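Polyhedrin (Antheraea mylitta cypovirus 4, PDB 5A9C) builds the crystalline lattice of polyhedra, the insect-virus occlusion bodies in which cypovirus particles are probably embedded and protected outside the host. Local coordinates at residues R25-A30 with S210-S215; M38-F43 with V84-N89; F54-P59 with N173-N178; H131-V136 with H196-D201. All blocks are in the same frame, centred on the assembly; numbering follows the deposited sequence.

Contact 1 (R25-A30 with S210-S215); sequences RQINTA and SDAYIS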
loop_
_atom_site.group_PDB
_atom_site.type_symbol
_atom_site.label_atom_id
_atom_site.label_comp_id
_atom_site.label_asym_id
_atom_site.label_seq_id
_atom_site.Cartn_x
_atom_site.Cartn_y
_atom_site.Cartn_z
ATOM N N ARG A 25 6.125 -27.085 -22.184
ATOM C CA ARG A 25 6.359 -25.797 -22.833
ATOM C C ARG A 25 5.361 -24.754 -22.354
ATOM O O ARG A 25 5.725 -23.612 -22.083
ATOM C CB ARG A 25 6.251 -25.932 -24.353
ATOM C CG ARG A 25 7.350 -26.757 -24.993
ATOM C CD ARG A 25 7.051 -26.992 -26.464
ATOM N NE ARG A 25 8.206 -27.527 -27.176
ATOM C CZ ARG A 25 9.179 -26.776 -27.680
ATOM N NH1 ARG A 25 9.136 -25.456 -27.542
ATOM N NH2 ARG A 25 10.195 -27.340 -28.317
ATOM N N GLN A 26 4.098 -25.156 -22.259
ATOM C CA GLN A 26 3.034 -24.255 -21.840
ATOM C C GLN A 26 3.309 -23.709 -20.443
ATOM O O GLN A 26 3.180 -22.512 -20.194
ATOM C CB GLN A 26 1.692 -24.987 -21.873
ATOM C CG GLN A 26 0.481 -24.081 -21.922
ATOM C CD GLN A 26 -0.797 -24.858 -22.156
ATOM O OE1 GLN A 26 -1.054 -25.861 -21.490
ATOM N NE2 GLN A 26 -1.600 -24.407 -23.115
ATOM N N ILE A 27 3.692 -24.593 -19.532
ATOM C CA ILE A 27 4.042 -24.182 -18.177
ATOM C C ILE A 27 5.195 -23.177 -18.170
ATOM O O ILE A 27 5.185 -22.210 -17.409
ATOM C CB ILE A 27 4.401 -25.400 -17.307
ATOM C CG1 ILE A 27 3.151 -26.246 -17.052
ATOM C CG2 ILE A 27 5.032 -24.950 -15.996
ATOM C CD1 ILE A 27 3.427 -27.592 -16.404
ATOM N N ASN A 28 6.185 -23.406 -19.028
ATOM C CA ASN A 28 7.356 -22.536 -19.098
ATOM C C ASN A 28 7.079 -21.219 -19.814
ATOM O O ASN A 28 7.822 -20.254 -19.657
ATOM C CB ASN A 28 8.522 -23.256 -19.784
ATOM C CG ASN A 28 9.246 -24.213 -18.858
ATOM O OD1 ASN A 28 9.569 -23.869 -17.722
ATOM N ND2 ASN A 28 9.503 -25.420 -19.340
ATOM N N THR A 29 6.008 -21.190 -20.600
ATOM C CA THR A 29 5.699 -20.039 -21.442
ATOM C C THR A 29 4.563 -19.182 -20.883
ATOM O O THR A 29 4.509 -17.977 -21.128
ATOM C CB THR A 29 5.331 -20.489 -22.874
ATOM O OG1 THR A 29 6.408 -21.257 -23.422
ATOM C CG2 THR A 29 5.071 -19.283 -23.769
ATOM N N ALA A 30 3.658 -19.803 -20.135
ATOM C CA ALA A 30 2.513 -19.088 -19.573
ATOM C C ALA A 30 2.898 -17.820 -18.797
ATOM O O ALA A 30 2.192 -16.816 -18.858
ATOM C CB ALA A 30 1.667 -20.020 -18.706
ATOM N N SER A 210 11.985 -22.323 -11.297
ATOM C CA SER A 210 10.658 -22.199 -11.888
ATOM C C SER A 210 10.549 -23.008 -13.175
ATOM O O SER A 210 9.450 -23.324 -13.621
ATOM C CB SER A 210 10.340 -20.732 -12.176
ATOM O OG SER A 210 10.354 -19.974 -10.982
ATOM N N ASP A 211 11.696 -23.334 -13.766
ATOM C CA ASP A 211 11.739 -24.053 -15.039
ATOM C C ASP A 211 11.198 -25.477 -14.938
ATOM O O ASP A 211 11.659 -26.273 -14.116
ATOM C CB ASP A 211 13.173 -24.098 -15.575
ATOM C CG ASP A 211 13.663 -22.749 -16.051
ATOM O OD1 ASP A 211 13.047 -21.723 -15.692
ATOM O OD2 ASP A 211 14.676 -22.715 -16.784
ATOM N N ALA A 212 10.229 -25.798 -15.790
ATOM C CA ALA A 212 9.666 -27.142 -15.835
ATOM C C ALA A 212 10.457 -28.031 -16.791
ATOM O O ALA A 212 10.747 -27.635 -17.921
ATOM C CB ALA A 212 8.198 -27.092 -16.252
ATOM N N TYR A 213 10.807 -29.228 -16.323
ATOM C CA TYR A 213 11.527 -30.215 -17.123
ATOM C C TYR A 213 10.648 -31.445 -17.306
ATOM O O TYR A 213 10.045 -31.925 -16.347
ATOM C CB TYR A 213 12.820 -30.639 -16.422
ATOM C CG TYR A 213 13.965 -29.650 -16.497
ATOM C CD1 TYR A 213 13.759 -28.337 -16.894
ATOM C CD2 TYR A 213 15.259 -30.037 -16.159
ATOM C CE1 TYR A 213 14.809 -27.436 -16.960
ATOM C CE2 TYR A 213 16.313 -29.147 -16.222
ATOM C CZ TYR A 213 16.081 -27.846 -16.622
ATOM O OH TYR A 213 17.124 -26.953 -16.687
ATOM N N ILE A 214 10.591 -31.972 -18.526
ATOM C CA ILE A 214 9.691 -33.086 -18.828
ATOM C C ILE A 214 10.066 -34.392 -18.113
ATOM O O ILE A 214 9.205 -35.233 -17.850
ATOM C CB ILE A 214 9.561 -33.324 -20.356
ATOM C CG1 ILE A 214 8.401 -34.282 -20.652
ATOM C CG2 ILE A 214 10.875 -33.830 -20.941
ATOM C CD1 ILE A 214 8.080 -34.423 -22.130
ATOM N N SER A 215 11.344 -34.554 -17.785
ATOM C CA SER A 215 11.794 -35.749 -17.072
ATOM C C SER A 215 12.467 -35.425 -15.739
ATOM O O SER A 215 13.131 -36.277 -15.151
ATOM C CB SER A 215 12.746 -36.568 -17.946
ATOM O OG SER A 215 12.077 -37.068 -19.090
#
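N28 and A212 join the C-terminal part of helix 15-29 to the irregular chain that follows strand 206-208, a helix-to-loop packing of the polyhedrin chain held by a pair of side-chain-to-backbone hydrogen bonds. The carboxamide of N28 is set edge-on to the backbone of A212, and each of its polar atoms takes one end of the same residue. OD1 of N28 accepts from the N of A212 at 2.8 Å, and the donor lies in the carbonyl plane, on a lone pair; a weak hydrogen bond links the same OD1 to H131 NE2. In return, ND2 of N28 gives a nearly straight bond (169°) to the O of A212 at 2.9 Å. That acceptor is almost exactly in the amide plane of N28, so the two bonds together fix the rotation of the group. The torsion chi1 of -79° sets CG beside the helix backbone N and anti to the carbonyl carbon.

A212 turns its CB toward the helix, where it packs beside the amide, 3.7 Å from ND2 of N28. I27, one residue earlier, adds the apolar part of the contact. Loop and helix are also tied to their surroundings: the carboxylate of D211 accepts from the backbone N atoms of H131 and L132, while R111 of the second subunit packs on I27 and A212 and hydrogen-bonds through NH1 to the O of S210. This is a surface contact, bringing the two distant ends of the chain together at a subunit interface. On the I27 side it closes with the gamma methyl CG2, anti to the backbone N, lying 3.8 Å from the CB of A212.

Contact 2 (M38-F43 with V84-N89); sequences MRVVVF and VSFNGN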
loop_
_atom_site.group_PDB
_atom_site.type_symbol
_atom_site.label_atom_id
_atom_site.label_comp_id
_atom_site.label_asym_id
_atom_site.label_seq_id
_atom_site.Cartn_x
_atom_site.Cartn_y
_atom_site.Cartn_z
ATOM N N MET A 38 3.788 -12.866 -11.512
ATOM C CA MET A 38 5.193 -12.997 -11.163
ATOM C C MET A 38 5.276 -13.356 -9.688
ATOM O O MET A 38 4.301 -13.206 -8.950
ATOM C CB MET A 38 5.949 -11.697 -11.446
ATOM C CG MET A 38 6.198 -11.432 -12.924
ATOM S SD MET A 38 6.763 -9.748 -13.240
ATOM C CE MET A 38 5.260 -8.841 -12.890
ATOM N N ARG A 39 6.430 -13.846 -9.253
ATOM C CA ARG A 39 6.575 -14.242 -7.864
ATOM C C ARG A 39 7.946 -13.878 -7.332
ATOM O O ARG A 39 8.968 -14.338 -7.843
ATOM C CB ARG A 39 6.322 -15.742 -7.697
ATOM C CG ARG A 39 6.130 -16.171 -6.249
ATOM C CD ARG A 39 5.584 -17.583 -6.177
ATOM N NE ARG A 39 5.157 -17.939 -4.829
ATOM C CZ ARG A 39 4.411 -19.002 -4.545
ATOM N NH1 ARG A 39 4.006 -19.808 -5.519
ATOM N NH2 ARG A 39 4.064 -19.257 -3.291
ATOM N N VAL A 40 7.958 -13.037 -6.306
ATOM C CA VAL A 40 9.197 -12.655 -5.649
ATOM C C VAL A 40 9.115 -13.069 -4.193
ATOM O O VAL A 40 8.116 -12.811 -3.521
ATOM C CB VAL A 40 9.449 -11.139 -5.749
ATOM C CG1 VAL A 40 10.641 -10.737 -4.891
ATOM C CG2 VAL A 40 9.685 -10.743 -7.193
ATOM N N VAL A 41 10.157 -13.736 -3.715
ATOM C CA VAL A 41 10.192 -14.174 -2.333
ATOM C C VAL A 41 11.471 -13.719 -1.654
ATOM O O VAL A 41 12.568 -13.878 -2.196
ATOM C CB VAL A 41 10.078 -15.703 -2.219
ATOM C CG1 VAL A 41 10.002 -16.117 -0.754
ATOM C CG2 VAL A 41 8.858 -16.206 -2.990
ATOM N N VAL A 42 11.320 -13.144 -0.467
ATOM C CA VAL A 42 12.456 -12.766 0.354
ATOM C C VAL A 42 12.556 -13.746 1.518
ATOM O O VAL A 42 11.696 -13.766 2.401
ATOM C CB VAL A 42 12.308 -11.331 0.895
ATOM C CG1 VAL A 42 13.529 -10.945 1.725
ATOM C CG2 VAL A 42 12.101 -10.349 -0.251
ATOM N N PHE A 43 13.596 -14.574 1.504
ATOM C CA PHE A 43 13.808 -15.565 2.554
ATOM C C PHE A 43 14.781 -15.015 3.582
ATOM O O PHE A 43 15.951 -14.814 3.271
ATOM C CB PHE A 43 14.419 -16.845 1.975
ATOM C CG PHE A 43 13.524 -17.591 1.033
ATOM C CD1 PHE A 43 12.560 -18.461 1.516
ATOM C CD2 PHE A 43 13.675 -17.459 -0.340
ATOM C CE1 PHE A 43 11.749 -19.167 0.649
ATOM C CE2 PHE A 43 12.868 -18.162 -1.211
ATOM C CZ PHE A 43 11.905 -19.021 -0.715
ATOM N N VAL A 84 16.890 -13.392 -1.927
ATOM C CA VAL A 84 15.818 -12.782 -2.694
ATOM C C VAL A 84 15.625 -13.562 -3.988
ATOM O O VAL A 84 16.538 -13.657 -4.810
ATOM C CB VAL A 84 16.088 -11.293 -2.993
ATOM C CG1 VAL A 84 14.897 -10.681 -3.719
ATOM C CG2 VAL A 84 16.355 -10.536 -1.704
ATOM N N SER A 85 14.436 -14.131 -4.145
ATOM C CA SER A 85 14.118 -14.982 -5.282
ATOM C C SER A 85 13.194 -14.255 -6.255
ATOM O O SER A 85 12.081 -13.882 -5.893
ATOM C CB SER A 85 13.453 -16.269 -4.790
ATOM O OG SER A 85 13.055 -17.097 -5.870
ATOM N N PHE A 86 13.665 -14.051 -7.484
ATOM C CA PHE A 86 12.883 -13.380 -8.526
ATOM C C PHE A 86 12.371 -14.409 -9.529
ATOM O O PHE A 86 13.157 -15.169 -10.089
ATOM C CB PHE A 86 13.755 -12.377 -9.291
ATOM C CG PHE A 86 14.210 -11.194 -8.479
ATOM C CD1 PHE A 86 15.370 -11.257 -7.724
ATOM C CD2 PHE A 86 13.503 -10.002 -8.515
ATOM C CE1 PHE A 86 15.801 -10.160 -6.992
ATOM C CE2 PHE A 86 13.927 -8.901 -7.790
ATOM C CZ PHE A 86 15.079 -8.979 -7.026
ATOM N N ASN A 87 11.066 -14.427 -9.782
ATOM C CA ASN A 87 10.511 -15.420 -10.698
ATOM C C ASN A 87 9.426 -14.869 -11.618
ATOM O O ASN A 87 8.518 -14.162 -11.175
ATOM C CB ASN A 87 9.980 -16.631 -9.923
ATOM C CG ASN A 87 10.978 -17.158 -8.904
ATOM O OD1 ASN A 87 11.755 -18.071 -9.188
ATOM N ND2 ASN A 87 10.966 -16.575 -7.713
ATOM N N GLY A 88 9.532 -15.203 -12.902
ATOM C CA GLY A 88 8.549 -14.797 -13.890
ATOM C C GLY A 88 9.138 -13.970 -15.017
ATOM O O GLY A 88 10.357 -13.912 -15.200
ATOM N N ASN A 89 8.258 -13.325 -15.774
ATOM C CA ASN A 89 8.656 -12.482 -16.891
ATOM C C ASN A 89 9.160 -11.126 -16.406
ATOM O O ASN A 89 8.621 -10.077 -16.764
ATOM C CB ASN A 89 7.478 -12.300 -17.850
ATOM C CG ASN A 89 7.856 -11.539 -19.102
ATOM O OD1 ASN A 89 9.013 -11.538 -19.518
ATOM N ND2 ASN A 89 6.874 -10.888 -19.717
#
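R39 and V41 pair with N87 and S85 as hydrogen-bonded pairs of two antiparallel neighbours, strands 38-45 and 81-87, in the middle of the six-stranded sheet. The short segments run 4.7 Å apart at 172°. R39 N donates to N87 O at 2.9 Å, and S85 N to V41 O at 2.7 Å; the return bond from N87 N to R39 O is weak. The non-hydrogen-bonded pair V40-F86 stands between them, and V42-V84 follows beyond V41-S85.

On the face of V40 and F86 the contact is apolar. These two side chains lie side by side, pointing the same way, with V40 CG2 4.1 Å from F86 CD2. Strand 145-151 covers them. The face of R39, V41, S85 and N87 is more polar. Chi1 of -49° sets N87 CG beside its own backbone N; from there ND2 donates to R39 O at 3.0 Å, standing above that carbonyl plane, and also gives a bond to S85 OG at 2.8 Å. Farther along, the edge of the F43 ring meets S85 CB, and V41 CG1 lies over one face of that ring.

The guanidinium of R39 leads away to a salt bridge with D55. N87 OD1 accepts from S133 OG and A198 N, and S85 OG bonds to A198 O. Thus N87, although buried, has both amide ends engaged, and its carboxamide ties the two strands to the chain crossing that face.

Contact 3 (F54-P59 with N173-N178); sequences FDYVFP and NIVCPN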
loop_
_atom_site.group_PDB
_atom_site.type_symbol
_atom_site.label_atom_id
_atom_site.label_comp_id
_atom_site.label_asym_id
_atom_site.label_seq_id
_atom_site.Cartn_x
_atom_site.Cartn_y
_atom_site.Cartn_z
ATOM N N PHE A 54 8.907 -13.817 3.006
ATOM C CA PHE A 54 7.940 -12.836 2.536
ATOM C C PHE A 54 7.671 -13.112 1.062
ATOM O O PHE A 54 8.491 -12.800 0.198
ATOM C CB PHE A 54 8.462 -11.416 2.752
ATOM C CG PHE A 54 8.786 -11.111 4.186
ATOM C CD1 PHE A 54 10.019 -11.450 4.718
ATOM C CD2 PHE A 54 7.847 -10.518 5.013
ATOM C CE1 PHE A 54 10.317 -11.185 6.041
ATOM C CE2 PHE A 54 8.139 -10.251 6.336
ATOM C CZ PHE A 54 9.374 -10.586 6.851
ATOM N N ASP A 55 6.514 -13.709 0.795
ATOM C CA ASP A 55 6.186 -14.261 -0.514
ATOM C C ASP A 55 5.166 -13.388 -1.240
ATOM O O ASP A 55 4.017 -13.278 -0.810
ATOM C CB ASP A 55 5.623 -15.668 -0.323
ATOM C CG ASP A 55 5.481 -16.432 -1.621
ATOM O OD1 ASP A 55 5.531 -15.811 -2.701
ATOM O OD2 ASP A 55 5.308 -17.665 -1.547
ATOM N N TYR A 56 5.589 -12.772 -2.341
ATOM C CA TYR A 56 4.735 -11.852 -3.085
ATOM C C TYR A 56 4.387 -12.402 -4.464
ATOM O O TYR A 56 5.271 -12.778 -5.229
ATOM C CB TYR A 56 5.417 -10.491 -3.259
ATOM C CG TYR A 56 5.888 -9.850 -1.971
ATOM C CD1 TYR A 56 7.154 -10.112 -1.470
ATOM C CD2 TYR A 56 5.067 -8.982 -1.262
ATOM C CE1 TYR A 56 7.596 -9.530 -0.299
ATOM C CE2 TYR A 56 5.494 -8.394 -0.085
ATOM C CZ TYR A 56 6.762 -8.673 0.392
ATOM O OH TYR A 56 7.197 -8.094 1.559
ATOM N N VAL A 57 3.097 -12.447 -4.776
ATOM C CA VAL A 57 2.664 -12.700 -6.144
ATOM C C VAL A 57 1.951 -11.461 -6.679
ATOM O O VAL A 57 1.177 -10.824 -5.963
ATOM C CB VAL A 57 1.779 -13.957 -6.268
ATOM C CG1 VAL A 57 2.552 -15.185 -5.810
ATOM C CG2 VAL A 57 0.496 -13.808 -5.464
ATOM N N PHE A 58 2.229 -11.127 -7.935
ATOM C CA PHE A 58 1.801 -9.859 -8.521
ATOM C C PHE A 58 1.937 -9.925 -10.037
ATOM O O PHE A 58 2.851 -10.568 -10.548
ATOM C CB PHE A 58 2.681 -8.727 -7.991
ATOM C CG PHE A 58 4.139 -8.895 -8.325
ATOM C CD1 PHE A 58 4.932 -9.773 -7.601
ATOM C CD2 PHE A 58 4.711 -8.192 -9.370
ATOM C CE1 PHE A 58 6.270 -9.939 -7.909
ATOM C CE2 PHE A 58 6.049 -8.350 -9.682
ATOM C CZ PHE A 58 6.830 -9.226 -8.947
ATOM N N PRO A 59 1.032 -9.253 -10.761
ATOM C CA PRO A 59 1.001 -9.335 -12.227
ATOM C C PRO A 59 1.853 -8.311 -12.987
ATOM O O PRO A 59 2.228 -8.594 -14.126
ATOM C CB PRO A 59 -0.476 -9.106 -12.547
ATOM C CG PRO A 59 -0.940 -8.201 -11.459
ATOM C CD PRO A 59 -0.182 -8.621 -10.216
ATOM N N ASN A 173 -2.852 -4.319 -10.857
ATOM C CA ASN A 173 -1.741 -4.822 -10.056
ATOM C C ASN A 173 -2.053 -4.976 -8.566
ATOM O O ASN A 173 -1.777 -4.082 -7.766
ATOM C CB ASN A 173 -0.503 -3.945 -10.256
ATOM C CG ASN A 173 0.736 -4.535 -9.616
ATOM O OD1 ASN A 173 1.250 -5.560 -10.063
ATOM N ND2 ASN A 173 1.224 -3.888 -8.566
ATOM N N ILE A 174 -2.623 -6.121 -8.201
ATOM C CA ILE A 174 -2.874 -6.439 -6.801
ATOM C C ILE A 174 -1.771 -7.344 -6.267
ATOM O O ILE A 174 -1.704 -8.525 -6.614
ATOM C CB ILE A 174 -4.239 -7.142 -6.608
ATOM C CG1 ILE A 174 -5.387 -6.213 -7.008
ATOM C CG2 ILE A 174 -4.401 -7.608 -5.170
ATOM C CD1 ILE A 174 -6.764 -6.826 -6.811
ATOM N N VAL A 175 -0.901 -6.783 -5.433
ATOM C CA VAL A 175 0.171 -7.551 -4.814
ATOM C C VAL A 175 -0.374 -8.387 -3.660
ATOM O O VAL A 175 -1.013 -7.861 -2.747
ATOM C CB VAL A 175 1.302 -6.637 -4.295
ATOM C CG1 VAL A 175 2.357 -7.459 -3.564
ATOM C CG2 VAL A 175 1.926 -5.859 -5.445
ATOM N N CYS A 176 -0.124 -9.691 -3.709
ATOM C CA CYS A 176 -0.617 -10.598 -2.682
ATOM C C CYS A 176 0.531 -11.164 -1.857
ATOM O O CYS A 176 1.198 -12.108 -2.281
ATOM C CB CYS A 176 -1.412 -11.734 -3.320
ATOM S SG CYS A 176 -2.768 -11.168 -4.349
ATOM N N PRO A 177 0.770 -10.575 -0.678
ATOM C CA PRO A 177 1.846 -10.987 0.227
ATOM C C PRO A 177 1.426 -12.092 1.185
ATOM O O PRO A 177 0.292 -12.105 1.669
ATOM C CB PRO A 177 2.136 -9.709 1.033
ATOM C CG PRO A 177 1.302 -8.616 0.401
ATOM C CD PRO A 177 0.153 -9.316 -0.238
ATOM N N ASN A 178 2.343 -13.014 1.449
ATOM C CA ASN A 178 2.200 -13.955 2.550
ATOM C C ASN A 178 3.491 -14.043 3.345
ATOM O O ASN A 178 4.586 -13.994 2.783
ATOM C CB ASN A 178 1.789 -15.341 2.054
ATOM C CG ASN A 178 0.289 -15.523 2.028
ATOM O OD1 ASN A 178 -0.348 -15.659 3.075
ATOM N ND2 ASN A 178 -0.286 -15.527 0.832
#
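D55 and V57 each form a pair of backbone hydrogen bonds with N178 and C176, adding strand 176-182 as the outermost strand, within this chain, of the six-stranded antiparallel sheet. The bond from D55 N to N178 O is short and almost straight (2.8 Å, 177°), and C176 N reaches V57 O at the same length. From V57 N to C176 O the bond is longer, 3.2 Å. P177, which has no N-H, faces Y56 in the non-hydrogen-bonded position, where none is needed.

The polar ends of the side chains look elsewhere: D55 to Y191, and N178 ND2 to the O of M102 of the second subunit. On the face shared by V57 and C176, CG2 of V57 occupies the crowded position between backbone N and carbonyl carbon and meets C176 CB at 3.5 Å. On the reverse face, the side chains of Y56 and P177 cross at about a right angle, with Y56 CE2 3.8 Å from P177 CB, while V175 CG1 abuts the edge of the tyrosine ring. V175 CG2 packs on F58 CB.

Where the chain leaves helix 165-172, N173 OD1 accepts from D60 N, lies near the plane of the F58 ring at its edge, and comes within 3.4 Å of P59 CD.

Contact 4 (H131-V136 with H196-D201); sequences HLSRAV and HIAYID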
loop_
_atom_site.group_PDB
_atom_site.type_symbol
_atom_site.label_atom_id
_atom_site.label_comp_id
_atom_site.label_asym_id
_atom_site.label_seq_id
_atom_site.Cartn_x
_atom_site.Cartn_y
_atom_site.Cartn_z
ATOM N N HIS A 131 15.483 -19.967 -16.925
ATOM C CA HIS A 131 15.082 -18.865 -17.793
ATOM C C HIS A 131 14.051 -17.974 -17.097
ATOM O O HIS A 131 13.930 -16.790 -17.401
ATOM C CB HIS A 131 14.580 -19.372 -19.154
ATOM C CG HIS A 131 13.304 -20.155 -19.086
ATOM N ND1 HIS A 131 12.061 -19.560 -19.144
ATOM C CD2 HIS A 131 13.078 -21.486 -18.983
ATOM C CE1 HIS A 131 11.125 -20.490 -19.072
ATOM N NE2 HIS A 131 11.716 -21.668 -18.971
ATOM N N LEU A 132 13.331 -18.547 -16.138
ATOM C CA LEU A 132 12.275 -17.829 -15.431
ATOM C C LEU A 132 12.721 -17.221 -14.105
ATOM O O LEU A 132 11.978 -16.453 -13.497
ATOM C CB LEU A 132 11.086 -18.760 -15.176
ATOM C CG LEU A 132 10.126 -19.011 -16.342
ATOM C CD1 LEU A 132 9.208 -20.183 -16.038
ATOM C CD2 LEU A 132 9.319 -17.757 -16.653
ATOM N N SER A 133 13.924 -17.553 -13.650
ATOM C CA SER A 133 14.284 -17.249 -12.266
ATOM C C SER A 133 15.689 -16.694 -12.053
ATOM O O SER A 133 16.641 -17.101 -12.719
ATOM C CB SER A 133 14.108 -18.500 -11.401
ATOM O OG SER A 133 12.771 -18.965 -11.426
ATOM N N ARG A 134 15.799 -15.762 -11.108
ATOM C CA ARG A 134 17.088 -15.305 -10.596
ATOM C C ARG A 134 17.049 -15.320 -9.068
ATOM O O ARG A 134 15.980 -15.219 -8.467
ATOM C CB ARG A 134 17.401 -13.886 -11.082
ATOM C CG ARG A 134 17.382 -13.700 -12.587
ATOM C CD ARG A 134 18.519 -14.441 -13.256
ATOM N NE ARG A 134 18.711 -13.998 -14.632
ATOM C CZ ARG A 134 18.071 -14.504 -15.682
ATOM N NH1 ARG A 134 17.180 -15.477 -15.521
ATOM N NH2 ARG A 134 18.321 -14.030 -16.896
ATOM N N ALA A 135 18.209 -15.448 -8.435
ATOM C CA ALA A 135 18.270 -15.392 -6.979
ATOM C C ALA A 135 19.572 -14.755 -6.515
ATOM O O ALA A 135 20.607 -14.884 -7.168
ATOM C CB ALA A 135 18.106 -16.782 -6.379
ATOM N N VAL A 136 19.519 -14.058 -5.388
ATOM C CA VAL A 136 20.706 -13.401 -4.864
ATOM C C VAL A 136 20.699 -13.459 -3.348
ATOM O O VAL A 136 19.653 -13.295 -2.717
ATOM C CB VAL A 136 20.790 -11.924 -5.330
ATOM C CG1 VAL A 136 19.579 -11.144 -4.851
ATOM C CG2 VAL A 136 22.076 -11.278 -4.837
ATOM N N HIS A 196 7.760 -23.873 -7.171
ATOM C CA HIS A 196 8.449 -23.592 -8.431
ATOM C C HIS A 196 9.118 -22.223 -8.414
ATOM O O HIS A 196 8.875 -21.390 -9.290
ATOM C CB HIS A 196 7.479 -23.693 -9.614
ATOM C CG HIS A 196 6.371 -24.675 -9.401
ATOM N ND1 HIS A 196 6.591 -26.033 -9.289
ATOM C CD2 HIS A 196 5.035 -24.500 -9.270
ATOM C CE1 HIS A 196 5.438 -26.650 -9.100
ATOM N NE2 HIS A 196 4.479 -25.741 -9.082
ATOM N N ILE A 197 9.956 -21.990 -7.407
ATOM C CA ILE A 197 10.673 -20.723 -7.286
ATOM C C ILE A 197 12.148 -20.960 -6.975
ATOM O O ILE A 197 12.504 -21.944 -6.334
ATOM C CB ILE A 197 10.073 -19.824 -6.188
ATOM C CG1 ILE A 197 10.003 -20.584 -4.863
ATOM C CG2 ILE A 197 8.700 -19.297 -6.611
ATOM C CD1 ILE A 197 9.486 -19.756 -3.705
ATOM N N ALA A 198 13.003 -20.054 -7.429
ATOM C CA ALA A 198 14.432 -20.185 -7.191
ATOM C C ALA A 198 14.754 -20.123 -5.704
ATOM O O ALA A 198 14.155 -19.345 -4.961
ATOM C CB ALA A 198 15.197 -19.104 -7.935
ATOM N N TYR A 199 15.697 -20.958 -5.278
ATOM C CA TYR A 199 16.244 -20.876 -3.929
ATOM C C TYR A 199 17.696 -21.340 -3.934
ATOM O O TYR A 199 18.070 -22.226 -4.697
ATOM C CB TYR A 199 15.417 -21.694 -2.928
ATOM C CG TYR A 199 16.001 -21.683 -1.532
ATOM C CD1 TYR A 199 15.941 -20.542 -0.739
ATOM C CD2 TYR A 199 16.628 -22.810 -1.010
ATOM C CE1 TYR A 199 16.487 -20.530 0.540
ATOM C CE2 TYR A 199 17.173 -22.803 0.259
ATOM C CZ TYR A 199 17.103 -21.665 1.029
ATOM O OH TYR A 199 17.654 -21.668 2.295
ATOM N N ILE A 200 18.508 -20.721 -3.084
ATOM C CA ILE A 200 19.919 -21.074 -2.961
ATOM C C ILE A 200 20.148 -21.630 -1.564
ATOM O O ILE A 200 19.949 -20.922 -0.576
ATOM C CB ILE A 200 20.818 -19.840 -3.154
ATOM C CG1 ILE A 200 20.415 -19.085 -4.421
ATOM C CG2 ILE A 200 22.297 -20.241 -3.186
ATOM C CD1 ILE A 200 21.160 -17.783 -4.613
ATOM N N ASP A 201 20.547 -22.896 -1.474
ATOM C CA ASP A 201 20.718 -23.517 -0.166
ATOM C C ASP A 201 21.981 -23.016 0.534
ATOM O O ASP A 201 22.752 -22.247 -0.036
ATOM C CB ASP A 201 20.657 -25.056 -0.235
ATOM C CG ASP A 201 21.937 -25.692 -0.767
ATOM O OD1 ASP A 201 22.976 -25.008 -0.880
ATOM O OD2 ASP A 201 21.898 -26.909 -1.054
#
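S133 meets A198 where strand 133-139 of the six-stranded antiparallel sheet is covered by the chain leaving helix 185-195. That helix ends at H196 in a Schellman motif, and the following residues pass over the sheet face without a hydrogen bond to 131-136; the contact is van der Waals, made by two alanine methyls, the CB of S133 and the end of I200. The closest backbone approach, S133 to A198, is 5.9 Å between CA atoms, wider than the spacing of bridged strand partners. Both residues point their CB atoms at each other, and these meet at 3.7 Å. The hydroxyl of S133 is occupied beside this point: with OG placed next to its own backbone N (chi1 -60°), it bonds to N87 OD1 and S210 OG.

The CB of R134 points away from the crossing segment, and NH1 bends back to the O of S133 at 3.3 Å, from well above the carbonyl plane. Its own carbonyl O faces the methyl of A198, 4.0 Å from CB.

A135, pointing toward the crossing segment again as strand alternation requires, presents its CB between two partners, A198 and I200. On the A198 side the methyls are 4.0 Å apart. Y199, between A198 and I200 in sequence, has its CB directed away, and its side chain packs against helix 185-195. The helix end is also held from outside, since NE1 of W110 of the second subunit hydrogen-bonds to H196 O.

At V136 the CB points away, and it is the backbone that I200 approaches, nearest at N. I200, extended at chi2 (174°), brings CD1 to 3.7 Å from A135 CB and 4.1 Å from V136 N.

How the contacts relate
Contacts 2 and 3 are strand pairings within one six-stranded sheet, contact 2 near the centre of the chain and the centre of contact 3 about 10 Å from that of contact 2, at the strand outermost within this chain; they are joined because strand 38-45 of contact 2 and strand 51-58 of contact 3 are neighbours in the sheet. Contact 4 is also buried but has no hydrogen bonds across it, relying on apolar packing by alanines and an isoleucine. Contact 1 is the surface member, where a single asparagine carboxamide supplies both hydrogen bonds, where the sheet uses ladders of backbone bonds. S210 links it to contact 4, through S133 and H196. All four touch the second subunit.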